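Local coordinates for protein interpain A (Prevotella intermedia, PDB 3BB7) that probably cleaves proteins as a papain-clan cysteine protease, this piece being a proenzyme that carries part of its prodomain, probably inhibitory, ahead of the catalytic domain, at residues Leu90-Gln96 and Asn283-Gly288; Lys109-Gly115 and Met195-Pro200. The protein carries 1 engineered substitution. One frame throughout, in Å; residues are numbered along the deposited sequence.

Overall arrangement
From the N terminus the chain runs through the prodomain strands and helix 49-68 to 90-96, continues to 109-115, and enters helix 116-128, which begins with Ala116, the engineered replacement of the predicted nucleophile. Contact 2 closes a loop of 79 residues by joining 109-115 to 195-200. Contact 1 closes a 186-residue loop by bringing 283-288, which starts at the end of strand 280-283, back to 90-96; contact 2 nests within contact 1. Their centres lie about 17 Å apart, yet they touch: Gln96 O is 3.0 Å from Thr114 N, a probable hydrogen bond. Contact 1 ties the lead-in to helix 116-128 to the large antiparallel sheet, contact 2 to the loop after helix 176-192.

Contact 1. Residues Leu90-Gln96 and Asn283-Gly288; sequences LTTTWGQ and NWGWNG
Neither segment forms regular structure beyond Asn283, which ends strand 280-283. Residues 90-96 run irregularly past the turn 283-288, bent at Thr91 (psi -5°), with CA separations of 4.6 Å for Thr93-Gly288 and 4.5 Å for Gly95-Trp286. Positive phi at Gly285, Asn287 and Gly288 (70°, 62°, 87°) curls the turn around the Trp94 carbonyl: Asn287 N donates to Trp94 O (3.0 Å). A CA-H...O contact joins Gly95 CA to Gly285 O (3.3 Å, 172° at H); a CB on Gly95 would clash with Asn287 OD1. Asn283 (chi1 t) donates from ND2 to Thr92 O (2.8 Å), while its OD1 accepts from Gly285 N (3.1 Å), an Asx turn. Water 1 lies 2.8 Å from Asn283 OD1 and 3.1 Å from Trp94 O and accepts from Gly288 N (2.9 Å). Gln96 (chi1 m, chi2 t) sets NE2 at the Trp286 ring edge, 3.5 Å from CZ3; water 3 links NE2 (2.9 Å) to Gly285 O (2.8 Å). The Gln96 side chain lies about 4 Å from that of Ala116, engineered at the predicted nucleophile, consistent with the oxyanion-hole glutamine of papain-like proteases. The carbonyls of Thr92 and Trp94 thus meet side-chain and backbone amides beside the predicted active site.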
# COMPACT_ATOMS: atom_id res chain seq x y z
N LEU A 90 -10.76 4.14 3.06
CA LEU A 90 -10.53 4.92 1.85
C LEU A 90 -11.66 4.74 0.82
O LEU A 90 -12.32 3.68 0.77
CB LEU A 90 -9.22 4.45 1.20
CG LEU A 90 -7.88 5.07 1.60
CD1 LEU A 90 -7.66 5.53 3.03
CD2 LEU A 90 -6.74 4.17 1.07
N THR A 91 -11.86 5.76 -0.03
CA THR A 91 -12.84 5.65 -1.13
C THR A 91 -12.16 5.68 -2.51
O THR A 91 -12.82 5.52 -3.54
CB THR A 91 -13.87 6.79 -1.05
OG1 THR A 91 -13.19 8.05 -1.01
CG2 THR A 91 -14.72 6.61 0.24
N THR A 92 -10.85 5.91 -2.52
CA THR A 92 -10.12 6.07 -3.76
C THR A 92 -9.61 4.71 -4.27
O THR A 92 -9.42 3.76 -3.49
CB THR A 92 -8.92 6.99 -3.57
OG1 THR A 92 -8.14 6.55 -2.44
CG2 THR A 92 -9.37 8.42 -3.36
N THR A 93 -9.41 4.63 -5.58
CA THR A 93 -8.80 3.46 -6.19
C THR A 93 -7.67 3.91 -7.10
O THR A 93 -7.69 3.70 -8.31
CB THR A 93 -9.84 2.61 -6.95
OG1 THR A 93 -10.64 3.45 -7.78
CG2 THR A 93 -10.72 1.86 -5.97
N TRP A 94 -6.67 4.54 -6.51
CA TRP A 94 -5.63 5.16 -7.31
C TRP A 94 -4.55 4.20 -7.78
O TRP A 94 -4.51 3.04 -7.34
CB TRP A 94 -5.04 6.36 -6.54
CG TRP A 94 -6.05 7.48 -6.38
CD1 TRP A 94 -7.29 7.56 -6.96
CD2 TRP A 94 -5.88 8.68 -5.63
NE1 TRP A 94 -7.90 8.76 -6.64
CE2 TRP A 94 -7.07 9.45 -5.80
CE3 TRP A 94 -4.87 9.18 -4.78
CZ2 TRP A 94 -7.27 10.68 -5.16
CZ3 TRP A 94 -5.04 10.42 -4.17
CH2 TRP A 94 -6.25 11.15 -4.36
N GLY A 95 -3.70 4.65 -8.71
CA GLY A 95 -2.68 3.81 -9.28
C GLY A 95 -1.43 4.62 -9.56
O GLY A 95 -1.20 5.67 -8.92
N GLN A 96 -0.60 4.15 -10.51
CA GLN A 96 0.72 4.73 -10.72
C GLN A 96 0.93 5.30 -12.12
O GLN A 96 1.97 5.95 -12.38
CB GLN A 96 1.81 3.68 -10.49
CG GLN A 96 1.90 3.15 -9.06
CD GLN A 96 3.18 2.37 -8.85
OE1 GLN A 96 4.24 2.76 -9.33
NE2 GLN A 96 3.09 1.26 -8.08
N ASN A 283 -5.70 -1.54 0.29
CA ASN A 283 -5.77 -0.81 -0.97
C ASN A 283 -4.40 -0.88 -1.60
O ASN A 283 -3.48 -0.25 -1.12
CB ASN A 283 -6.22 0.62 -0.72
CG ASN A 283 -6.48 1.38 -2.01
OD1 ASN A 283 -5.66 1.35 -2.93
ND2 ASN A 283 -7.65 2.04 -2.09
N TRP A 284 -4.25 -1.70 -2.63
CA TRP A 284 -2.93 -1.98 -3.20
C TRP A 284 -2.38 -0.83 -4.04
O TRP A 284 -1.22 -0.88 -4.44
CB TRP A 284 -2.96 -3.21 -4.12
CG TRP A 284 -3.46 -4.47 -3.45
CD1 TRP A 284 -4.69 -5.05 -3.60
CD2 TRP A 284 -2.72 -5.32 -2.54
NE1 TRP A 284 -4.77 -6.21 -2.85
CE2 TRP A 284 -3.59 -6.38 -2.18
CE3 TRP A 284 -1.43 -5.25 -1.97
CZ2 TRP A 284 -3.21 -7.38 -1.30
CZ3 TRP A 284 -1.06 -6.29 -1.06
CH2 TRP A 284 -1.96 -7.32 -0.75
N GLY A 285 -3.21 0.16 -4.36
CA GLY A 285 -2.78 1.29 -5.18
C GLY A 285 -2.54 0.86 -6.62
O GLY A 285 -1.65 1.38 -7.29
N TRP A 286 -3.35 -0.08 -7.11
CA TRP A 286 -3.23 -0.54 -8.49
C TRP A 286 -4.58 -0.46 -9.15
O TRP A 286 -5.12 -1.45 -9.65
CB TRP A 286 -2.60 -1.93 -8.60
CG TRP A 286 -1.98 -2.16 -9.96
CD1 TRP A 286 -2.53 -2.86 -11.00
CD2 TRP A 286 -0.70 -1.68 -10.43
NE1 TRP A 286 -1.68 -2.84 -12.07
CE2 TRP A 286 -0.56 -2.11 -11.75
CE3 TRP A 286 0.32 -0.90 -9.85
CZ2 TRP A 286 0.59 -1.84 -12.52
CZ3 TRP A 286 1.48 -0.62 -10.61
CH2 TRP A 286 1.60 -1.09 -11.93
N ASN A 287 -5.16 0.74 -9.12
CA ASN A 287 -6.43 1.06 -9.79
C ASN A 287 -7.59 0.24 -9.26
O ASN A 287 -8.57 -0.01 -10.00
CB ASN A 287 -6.28 0.90 -11.32
CG ASN A 287 -5.02 1.55 -11.80
OD1 ASN A 287 -4.88 2.77 -11.69
ND2 ASN A 287 -4.05 0.74 -12.21
N GLY A 288 -7.47 -0.18 -8.00
CA GLY A 288 -8.52 -0.96 -7.35
C GLY A 288 -8.39 -2.46 -7.59
O GLY A 288 -9.06 -3.25 -6.91
O HOH W 1 -6.30 1.20 -5.69
O HOH W 2 -1.01 1.59 -11.77
O HOH W 3 0.90 1.02 -6.24

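Contact 2. Residues Lys109-Gly115 and Met195-Pro200; sequences KGRLITG and MQYGGP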
# COMPACT_ATOMS: atom_id res chain seq x y z
N LYS A 109 10.62 4.82 -23.33
CA LYS A 109 10.15 3.52 -22.87
C LYS A 109 8.87 3.68 -22.05
O LYS A 109 8.43 2.74 -21.38
CB LYS A 109 11.22 2.82 -22.04
CG LYS A 109 12.55 2.70 -22.78
CD LYS A 109 13.49 1.69 -22.14
CE LYS A 109 14.90 1.78 -22.71
NZ LYS A 109 15.80 0.89 -21.91
N GLY A 110 8.27 4.86 -22.12
CA GLY A 110 7.05 5.15 -21.38
C GLY A 110 7.29 6.20 -20.32
O GLY A 110 8.40 6.41 -19.85
N ARG A 111 6.22 6.88 -19.96
CA ARG A 111 6.33 7.92 -18.94
C ARG A 111 6.70 7.30 -17.57
O ARG A 111 6.25 6.21 -17.23
CB ARG A 111 5.01 8.69 -18.82
CG ARG A 111 5.07 9.91 -17.95
CD ARG A 111 3.78 10.74 -18.04
NE ARG A 111 3.50 11.19 -19.41
CZ ARG A 111 4.01 12.29 -19.97
NH1 ARG A 111 4.85 13.09 -19.30
NH2 ARG A 111 3.69 12.59 -21.24
N LEU A 112 7.52 8.02 -16.79
CA LEU A 112 7.87 7.53 -15.47
C LEU A 112 6.58 7.32 -14.65
O LEU A 112 5.61 8.09 -14.80
CB LEU A 112 8.77 8.55 -14.77
CG LEU A 112 10.11 8.86 -15.47
CD1 LEU A 112 10.90 9.95 -14.69
CD2 LEU A 112 10.99 7.60 -15.73
N ILE A 113 6.58 6.31 -13.78
CA ILE A 113 5.40 6.03 -12.97
C ILE A 113 5.55 6.49 -11.54
O ILE A 113 6.65 6.82 -11.10
CB ILE A 113 4.98 4.52 -13.11
CG1 ILE A 113 5.95 3.55 -12.39
CG2 ILE A 113 4.84 4.18 -14.61
CD1 ILE A 113 5.54 2.07 -12.41
N THR A 114 4.43 6.61 -10.81
CA THR A 114 4.53 7.38 -9.57
C THR A 114 5.31 6.70 -8.45
O THR A 114 5.86 7.39 -7.56
CB THR A 114 3.15 7.70 -9.00
OG1 THR A 114 2.46 6.47 -8.77
CG2 THR A 114 2.38 8.60 -9.96
N GLY A 115 5.31 5.38 -8.45
CA GLY A 115 5.92 4.59 -7.34
C GLY A 115 4.84 4.20 -6.34
O GLY A 115 3.97 5.01 -5.98
N MET A 195 12.03 9.56 -4.12
CA MET A 195 11.75 8.52 -5.10
C MET A 195 12.88 8.36 -6.11
O MET A 195 13.46 9.35 -6.58
CB MET A 195 10.46 8.89 -5.86
CG MET A 195 9.82 7.77 -6.72
SD MET A 195 9.32 6.30 -5.77
CE MET A 195 7.91 6.96 -4.86
N GLN A 196 13.14 7.10 -6.48
CA GLN A 196 14.07 6.74 -7.56
C GLN A 196 13.14 6.34 -8.70
O GLN A 196 12.64 5.22 -8.76
CB GLN A 196 14.94 5.56 -7.13
CG GLN A 196 15.90 5.99 -5.99
CD GLN A 196 16.86 4.92 -5.58
OE1 GLN A 196 17.12 4.73 -4.39
NE2 GLN A 196 17.41 4.21 -6.57
N TYR A 197 12.92 7.27 -9.62
CA TYR A 197 11.87 7.11 -10.62
C TYR A 197 12.30 6.16 -11.72
O TYR A 197 13.49 6.09 -12.10
CB TYR A 197 11.51 8.45 -11.22
CG TYR A 197 10.56 9.24 -10.34
CD1 TYR A 197 11.00 10.34 -9.61
CD2 TYR A 197 9.21 8.90 -10.25
CE1 TYR A 197 10.13 11.08 -8.77
CE2 TYR A 197 8.33 9.63 -9.43
CZ TYR A 197 8.79 10.74 -8.71
OH TYR A 197 7.92 11.41 -7.91
N GLY A 198 11.32 5.46 -12.29
CA GLY A 198 11.60 4.59 -13.43
C GLY A 198 10.38 4.50 -14.32
O GLY A 198 9.29 4.91 -13.91
N GLY A 199 10.55 4.01 -15.54
CA GLY A 199 9.42 3.79 -16.44
C GLY A 199 8.57 2.58 -16.09
O GLY A 199 8.85 1.89 -15.11
N PRO A 200 7.50 2.33 -16.87
CA PRO A 200 6.53 1.28 -16.52
C PRO A 200 7.14 -0.10 -16.30
O PRO A 200 6.64 -0.87 -15.49
CB PRO A 200 5.57 1.25 -17.72
CG PRO A 200 6.20 2.12 -18.78
CD PRO A 200 7.15 3.05 -18.10
O HOH W 4 5.54 10.17 -7.68
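Leu112 (chi1 m, chi2 t) lays CD1 3.8 Å from Tyr197 CB and CD2 3.6 Å from Gly199 N, and it also packs on Tyr142 and Ile152 of the neighbouring two-stranded sheet. Ile113, with chi1 p, places CG2 4.3 Å from Pro200 CB, while its backbone N donates to Gly198 O at 3.1 Å and 164°. Tyr197 (chi1 m) presents its ring edge to Ile113 O, 3.4 Å from CD2; its OH donates to water 4 (2.7 Å), which donates to Thr114 O (2.8 Å). These segments join the approach to helix 116-128, whose N-cap position is Gly115, to the loop following helix 176-192, within the papain-like catalytic domain; Ala116, engineered at the predicted nucleophile, comes next. Met195, t at chi1 and p at chi2 and chi3, curls CE to 3.4 Å from Thr114 O and 4.0 Å from Gly115 CA, where a CB would clash with it. At the other end, the Pro200 ring fits against bare backbone, with CG 3.5 Å from Lys109 O and CD 3.4 Å from Arg111 O.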